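Mandelate racemase/muconate lactonizing protein (Alicyclobacillus acidocaldarius LAA1, PDB 3QLD) is of unknown specific function but belongs to the enolase superfamily, pairing an N-terminal alpha/beta capping domain with a TIM-barrel-like domain. Local coordinates at residues L13-P18 with R329-D334; R27-I32 with W45-A50. All blocks are in the same frame, centred on the assembly; numbering follows the deposited sequence.

Contact 1 (L13-P18 with R329-D334); sequences LPLKFP and RYFEQD
With CG anti to its own carbonyl carbon (chi1 -55°), Phe-331 turns its ring back to strand 3-15, although its CB starts out away from it; Leu-13 and Leu-15 hold the same kind of chi1 and supply the apolar surface. The Leu-13 side chain crosses that of Phe-331 at about a right angle and sets CD2 over one face of the ring, a CH-pi contact 3.9 Å from the centroid. CB of Tyr-330 lies against the opposite face. Leu-15 runs alongside, its CD2 3.6 Å from Phe-331 CE1, while Pro-14 O meets the ring edge in plane, 3.5 Å from Phe-331 CD1, where the aromatic hydrogens are weakly positive. The backbones are tied by Lys-16 N to Tyr-330 O, 3.1 Å and nearly straight, though the donor sits above the carbonyl plane. One water donates to Pro-14 O (2.7 Å) and accepts from Glu-332 N (2.9 Å). Lys-16 lays its aliphatic CG over the backbone where the contact meets solvent. Asp-334 OD1 and OD2 are hydrogen-bonded to Gly-303 N and Ser-327 OG. Between the two backbones there are thus one direct bond and one water bridge, while the Phe-331 ring packs the capping-domain strand against the loop after helix 303-313.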
loop_
_atom_site.group_PDB
_atom_site.type_symbol
_atom_site.label_atom_id
_atom_site.label_comp_id
_atom_site.label_asym_id
_atom_site.label_seq_id
_atom_site.Cartn_x
_atom_site.Cartn_y
_atom_site.Cartn_z
ATOM N N LEU A 13 9.131 18.367 15.278
ATOM C CA LEU A 13 10.412 18.595 15.997
ATOM C C LEU A 13 11.433 19.355 15.124
ATOM O O LEU A 13 11.795 18.899 14.041
ATOM C CB LEU A 13 11.059 17.269 16.447
ATOM C CG LEU A 13 10.576 16.471 17.659
ATOM C CD1 LEU A 13 9.254 15.813 17.320
ATOM C CD2 LEU A 13 11.604 15.409 17.991
ATOM N N PRO A 14 11.933 20.494 15.596
ATOM C CA PRO A 14 12.957 21.122 14.770
ATOM C C PRO A 14 14.233 20.265 14.661
ATOM O O PRO A 14 14.706 19.677 15.649
ATOM C CB PRO A 14 13.262 22.424 15.507
ATOM C CG PRO A 14 12.024 22.723 16.254
ATOM C CD PRO A 14 11.554 21.358 16.726
ATOM N N LEU A 15 14.769 20.219 13.439
ATOM C CA LEU A 15 16.007 19.502 13.143
ATOM C C LEU A 15 17.206 20.440 13.297
ATOM O O LEU A 15 17.072 21.633 13.021
ATOM C CB LEU A 15 15.935 18.984 11.725
ATOM C CG LEU A 15 14.843 17.941 11.457
ATOM C CD1 LEU A 15 14.537 17.940 9.987
ATOM C CD2 LEU A 15 15.279 16.568 11.913
ATOM N N LYS A 16 18.358 19.926 13.729
ATOM C CA LYS A 16 19.590 20.745 13.820
ATOM C C LYS A 16 19.912 21.504 12.498
ATOM O O LYS A 16 20.311 22.688 12.509
ATOM C CB LYS A 16 20.780 19.873 14.243
ATOM C CG LYS A 16 20.883 19.592 15.785
ATOM C CD LYS A 16 22.295 19.904 16.350
ATOM C CE LYS A 16 22.889 18.775 17.213
ATOM N NZ LYS A 16 22.650 18.846 18.700
ATOM N N PHE A 17 19.736 20.835 11.363
ATOM C CA PHE A 17 19.823 21.511 10.047
ATOM C C PHE A 17 18.869 20.788 9.102
ATOM O O PHE A 17 18.419 19.702 9.430
ATOM C CB PHE A 17 21.269 21.458 9.523
ATOM C CG PHE A 17 21.809 20.079 9.395
ATOM C CD1 PHE A 17 21.705 19.386 8.193
ATOM C CD2 PHE A 17 22.433 19.454 10.486
ATOM C CE1 PHE A 17 22.203 18.081 8.059
ATOM C CE2 PHE A 17 22.925 18.163 10.367
ATOM C CZ PHE A 17 22.800 17.464 9.128
ATOM N N PRO A 18 18.542 21.391 7.935
ATOM C CA PRO A 18 17.636 20.712 7.020
ATOM C C PRO A 18 18.096 19.329 6.568
ATOM O O PRO A 18 19.230 19.160 6.173
ATOM C CB PRO A 18 17.552 21.693 5.839
ATOM C CG PRO A 18 17.669 23.039 6.495
ATOM C CD PRO A 18 18.751 22.805 7.539
ATOM N N ARG A 329 22.551 13.740 16.784
ATOM C CA ARG A 329 22.973 13.929 15.386
ATOM C C ARG A 329 21.831 14.610 14.617
ATOM O O ARG A 329 22.031 15.237 13.557
ATOM C CB ARG A 329 23.376 12.599 14.714
ATOM C CG ARG A 329 24.704 11.986 15.278
ATOM C CD ARG A 329 25.588 11.298 14.188
ATOM N NE ARG A 329 25.661 12.065 12.931
ATOM C CZ ARG A 329 26.783 12.442 12.301
ATOM N NH1 ARG A 329 27.983 12.123 12.787
ATOM N NH2 ARG A 329 26.694 13.160 11.168
ATOM N N TYR A 330 20.642 14.521 15.200
ATOM C CA TYR A 330 19.422 14.875 14.493
ATOM C C TYR A 330 18.652 16.057 15.161
ATOM O O TYR A 330 18.176 16.950 14.444
ATOM C CB TYR A 330 18.524 13.633 14.287
ATOM C CG TYR A 330 19.124 12.249 13.876
ATOM C CD1 TYR A 330 19.726 12.003 12.604
ATOM C CD2 TYR A 330 18.988 11.152 14.738
ATOM C CE1 TYR A 330 20.226 10.654 12.244
ATOM C CE2 TYR A 330 19.460 9.853 14.398
ATOM C CZ TYR A 330 20.061 9.584 13.161
ATOM O OH TYR A 330 20.466 8.241 12.935
ATOM N N PHE A 331 18.567 16.073 16.503
ATOM C CA PHE A 331 17.743 17.068 17.237
ATOM C C PHE A 331 18.426 17.812 18.393
ATOM O O PHE A 331 18.945 17.166 19.289
ATOM C CB PHE A 331 16.568 16.351 17.873
ATOM C CG PHE A 331 15.734 15.564 16.913
ATOM C CD1 PHE A 331 14.875 16.211 16.041
ATOM C CD2 PHE A 331 15.741 14.154 16.941
ATOM C CE1 PHE A 331 14.067 15.491 15.154
ATOM C CE2 PHE A 331 14.929 13.413 16.066
ATOM C CZ PHE A 331 14.090 14.104 15.149
ATOM N N GLU A 332 18.315 19.151 18.418
ATOM C CA GLU A 332 18.675 19.959 19.592
ATOM C C GLU A 332 17.946 19.437 20.844
ATOM O O GLU A 332 18.546 19.358 21.898
ATOM C CB GLU A 332 18.350 21.471 19.387
ATOM C CG GLU A 332 18.698 22.461 20.606
ATOM C CD GLU A 332 17.539 22.723 21.622
ATOM O OE1 GLU A 332 16.348 22.804 21.236
ATOM O OE2 GLU A 332 17.812 22.861 22.833
ATOM N N GLN A 333 16.662 19.105 20.697
ATOM C CA GLN A 333 15.824 18.673 21.792
ATOM C C GLN A 333 14.876 17.583 21.271
ATOM O O GLN A 333 14.085 17.838 20.346
ATOM C CB GLN A 333 14.995 19.865 22.288
ATOM C CG GLN A 333 13.879 19.479 23.241
ATOM C CD GLN A 333 14.405 19.216 24.625
ATOM O OE1 GLN A 333 14.888 20.149 25.298
ATOM N NE2 GLN A 333 14.348 17.948 25.063
ATOM N N ASP A 334 14.968 16.412 21.894
ATOM C CA ASP A 334 14.210 15.195 21.574
ATOM C C ASP A 334 13.146 14.941 22.671
ATOM O O ASP A 334 13.027 15.727 23.611
ATOM C CB ASP A 334 15.234 14.036 21.481
ATOM C CG ASP A 334 14.726 12.815 20.697
ATOM O OD1 ASP A 334 13.545 12.763 20.392
ATOM O OD2 ASP A 334 15.525 11.873 20.434
HETATM O O HOH W 1 17.105 20.692 16.339
#

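Contact 2 (R27-I32 with W45-A50); sequences REKQAI and WSECVA
Strands 28-32 and 45-48 of the hairpin meet near one end and splay apart, their axes at 130° and 5.7 Å at closest approach. The one hydrogen bond between 27-32 and 45-50 runs from Cys-48 N to Ile-32 O, 2.8 Å, with the donor nearly along the C=O axis; the same oxygen receives a CA-H...O contact from Glu-47 CA at 3.4 Å. Backbone pairing continues at Ser-46 with Val-34. Ile-32 and Cys-48 lie on the same side of the sheet, their CB atoms touching at 4.0 Å. Cys-48, a compact thiol, holds SG anti to its backbone N (chi1 179°), and the branched Ile-32 places CG2 anti to its own N with CG1 beside it. Ile-32 N is buried without a partner. Glu-47 is extended, with CG anti to the backbone N (chi1 176°), and its carboxylate passes over the small Ala-31 methyl, OE2 3.9 Å from Ala-31 CB. Lys-29 bends at chi2 and chi4, giving NZ to Gln-30 O at 3.0 Å and facing Glu-47 tip to tip, beyond salt-bridge range; each charge may still modestly stabilise the other. Glu-47 OE1 is bound by Thr-302 and Gly-305. Strand 3-15 pairs with 25-38 here, while Ile-32 packs on Trp-65 of helix 61-80 and Cys-48 touches Ala-64 of that helix and Ala-110 of helix 105-123.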
loop_
_atom_site.group_PDB
_atom_site.type_symbol
_atom_site.label_atom_id
_atom_site.label_comp_id
_atom_site.label_asym_id
_atom_site.label_seq_id
_atom_site.Cartn_x
_atom_site.Cartn_y
_atom_site.Cartn_z
ATOM N N ARG A 27 12.967 21.482 7.302
ATOM C CA ARG A 27 13.388 22.046 8.575
ATOM C C ARG A 27 13.000 21.229 9.777
ATOM O O ARG A 27 13.685 21.297 10.779
ATOM C CB ARG A 27 12.684 23.410 8.822
ATOM C CG ARG A 27 13.196 24.674 8.113
ATOM C CD ARG A 27 13.348 25.828 9.137
ATOM N NE ARG A 27 14.715 25.837 9.698
ATOM C CZ ARG A 27 15.136 25.234 10.824
ATOM N NH1 ARG A 27 14.307 24.533 11.605
ATOM N NH2 ARG A 27 16.420 25.336 11.182
ATOM N N GLU A 28 11.846 20.549 9.714
ATOM C CA GLU A 28 11.206 19.944 10.915
ATOM C C GLU A 28 10.740 18.519 10.642
ATOM O O GLU A 28 10.257 18.236 9.535
ATOM C CB GLU A 28 10.027 20.770 11.459
ATOM C CG GLU A 28 10.317 22.283 11.708
ATOM C CD GLU A 28 9.815 22.859 13.067
ATOM O OE1 GLU A 28 10.500 23.767 13.575
ATOM O OE2 GLU A 28 8.756 22.472 13.631
ATOM N N LYS A 29 10.872 17.650 11.653
ATOM C CA LYS A 29 10.419 16.255 11.588
ATOM C C LYS A 29 9.036 16.111 12.186
ATOM O O LYS A 29 8.839 16.382 13.383
ATOM C CB LYS A 29 11.390 15.299 12.329
ATOM C CG LYS A 29 10.981 13.774 12.356
ATOM C CD LYS A 29 11.137 13.141 10.947
ATOM C CE LYS A 29 10.880 11.614 10.922
ATOM N NZ LYS A 29 9.698 11.240 11.749
ATOM N N GLN A 30 8.081 15.707 11.362
ATOM C CA GLN A 30 6.754 15.385 11.858
ATOM C C GLN A 30 6.737 13.950 12.334
ATOM O O GLN A 30 7.324 13.030 11.732
ATOM C CB GLN A 30 5.659 15.561 10.814
ATOM C CG GLN A 30 5.535 17.010 10.281
ATOM C CD GLN A 30 4.362 17.120 9.296
ATOM O OE1 GLN A 30 3.219 16.746 9.600
ATOM N NE2 GLN A 30 4.659 17.591 8.102
ATOM N N ALA A 31 6.061 13.742 13.438
ATOM C CA ALA A 31 6.007 12.426 14.020
ATOM C C ALA A 31 4.678 12.229 14.701
ATOM O O ALA A 31 4.053 13.224 15.110
ATOM C CB ALA A 31 7.193 12.282 15.034
ATOM N N ILE A 32 4.225 10.982 14.865
ATOM C CA ILE A 32 2.977 10.706 15.652
ATOM C C ILE A 32 3.352 9.770 16.805
ATOM O O ILE A 32 3.955 8.662 16.540
ATOM C CB ILE A 32 1.894 10.010 14.802
ATOM C CG1 ILE A 32 1.314 10.955 13.734
ATOM C CG2 ILE A 32 0.697 9.577 15.684
ATOM C CD1 ILE A 32 0.331 10.162 12.765
ATOM N N TRP A 45 3.990 3.752 25.260
ATOM C CA TRP A 45 4.210 4.673 24.122
ATOM C C TRP A 45 4.794 3.967 22.897
ATOM O O TRP A 45 5.500 2.944 23.040
ATOM C CB TRP A 45 5.210 5.778 24.491
ATOM C CG TRP A 45 4.677 6.695 25.576
ATOM C CD1 TRP A 45 4.425 6.364 26.881
ATOM C CD2 TRP A 45 4.337 8.073 25.433
ATOM N NE1 TRP A 45 3.930 7.460 27.557
ATOM C CE2 TRP A 45 3.864 8.524 26.696
ATOM C CE3 TRP A 45 4.354 8.977 24.346
ATOM C CZ2 TRP A 45 3.458 9.847 26.923
ATOM C CZ3 TRP A 45 3.955 10.299 24.579
ATOM C CH2 TRP A 45 3.517 10.724 25.858
ATOM N N SER A 46 4.576 4.549 21.713
ATOM C CA SER A 46 5.239 4.088 20.475
ATOM C C SER A 46 5.225 5.209 19.492
ATOM O O SER A 46 4.564 6.225 19.732
ATOM C CB SER A 46 4.471 2.946 19.845
ATOM O OG SER A 46 3.211 3.413 19.413
ATOM N N GLU A 47 5.946 5.016 18.375
ATOM C CA GLU A 47 6.014 6.090 17.373
ATOM C C GLU A 47 5.523 5.532 16.075
ATOM O O GLU A 47 5.933 4.427 15.692
ATOM C CB GLU A 47 7.433 6.609 17.181
ATOM C CG GLU A 47 7.554 7.657 16.090
ATOM C CD GLU A 47 8.944 8.306 16.085
ATOM O OE1 GLU A 47 9.673 8.154 17.077
ATOM O OE2 GLU A 47 9.334 8.968 15.108
ATOM N N CYS A 48 4.587 6.228 15.424
ATOM C CA CYS A 48 4.264 5.852 14.006
ATOM C C CYS A 48 5.351 6.451 13.074
ATOM O O CYS A 48 5.548 7.658 13.110
ATOM C CB CYS A 48 2.843 6.338 13.680
ATOM S SG CYS A 48 2.439 5.919 11.926
ATOM N N VAL A 49 6.107 5.619 12.334
ATOM C CA VAL A 49 7.262 6.101 11.630
ATOM C C VAL A 49 6.963 6.639 10.234
ATOM O O VAL A 49 7.900 6.959 9.483
ATOM C CB VAL A 49 8.379 4.978 11.460
ATOM C CG1 VAL A 49 8.954 4.547 12.865
ATOM C CG2 VAL A 49 7.864 3.781 10.750
ATOM N N ALA A 50 5.691 6.687 9.864
ATOM C CA ALA A 50 5.328 7.299 8.551
ATOM C C ALA A 50 5.964 8.691 8.369
ATOM O O ALA A 50 5.831 9.572 9.268
ATOM C CB ALA A 50 3.785 7.384 8.389
#

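Contact 2 is nested inside the chain loop closed by contact 1, and their centres lie 13 Å apart. Neighbouring strands 3-15 and 25-38 of the antiparallel sheet join them: Leu-13 N lies 2.8 Å from Lys-29 O and Leu-15 N 3.1 Å from Arg-27 O, both probable hydrogen bonds. Side chains add to this seam, with Pro-14 CG 3.3 Å from Glu-28 OE1 and Phe-331 packing on Lys-29. Thr-302 is common ground, for it touches Leu-13, Asp-334 and Ala-31 and bonds Glu-47. Contact 1 joins the two domains directly; contact 2 lies within the N-terminal sheet and reaches the barrel domain through Glu-47 and Ala-31 at Thr-302.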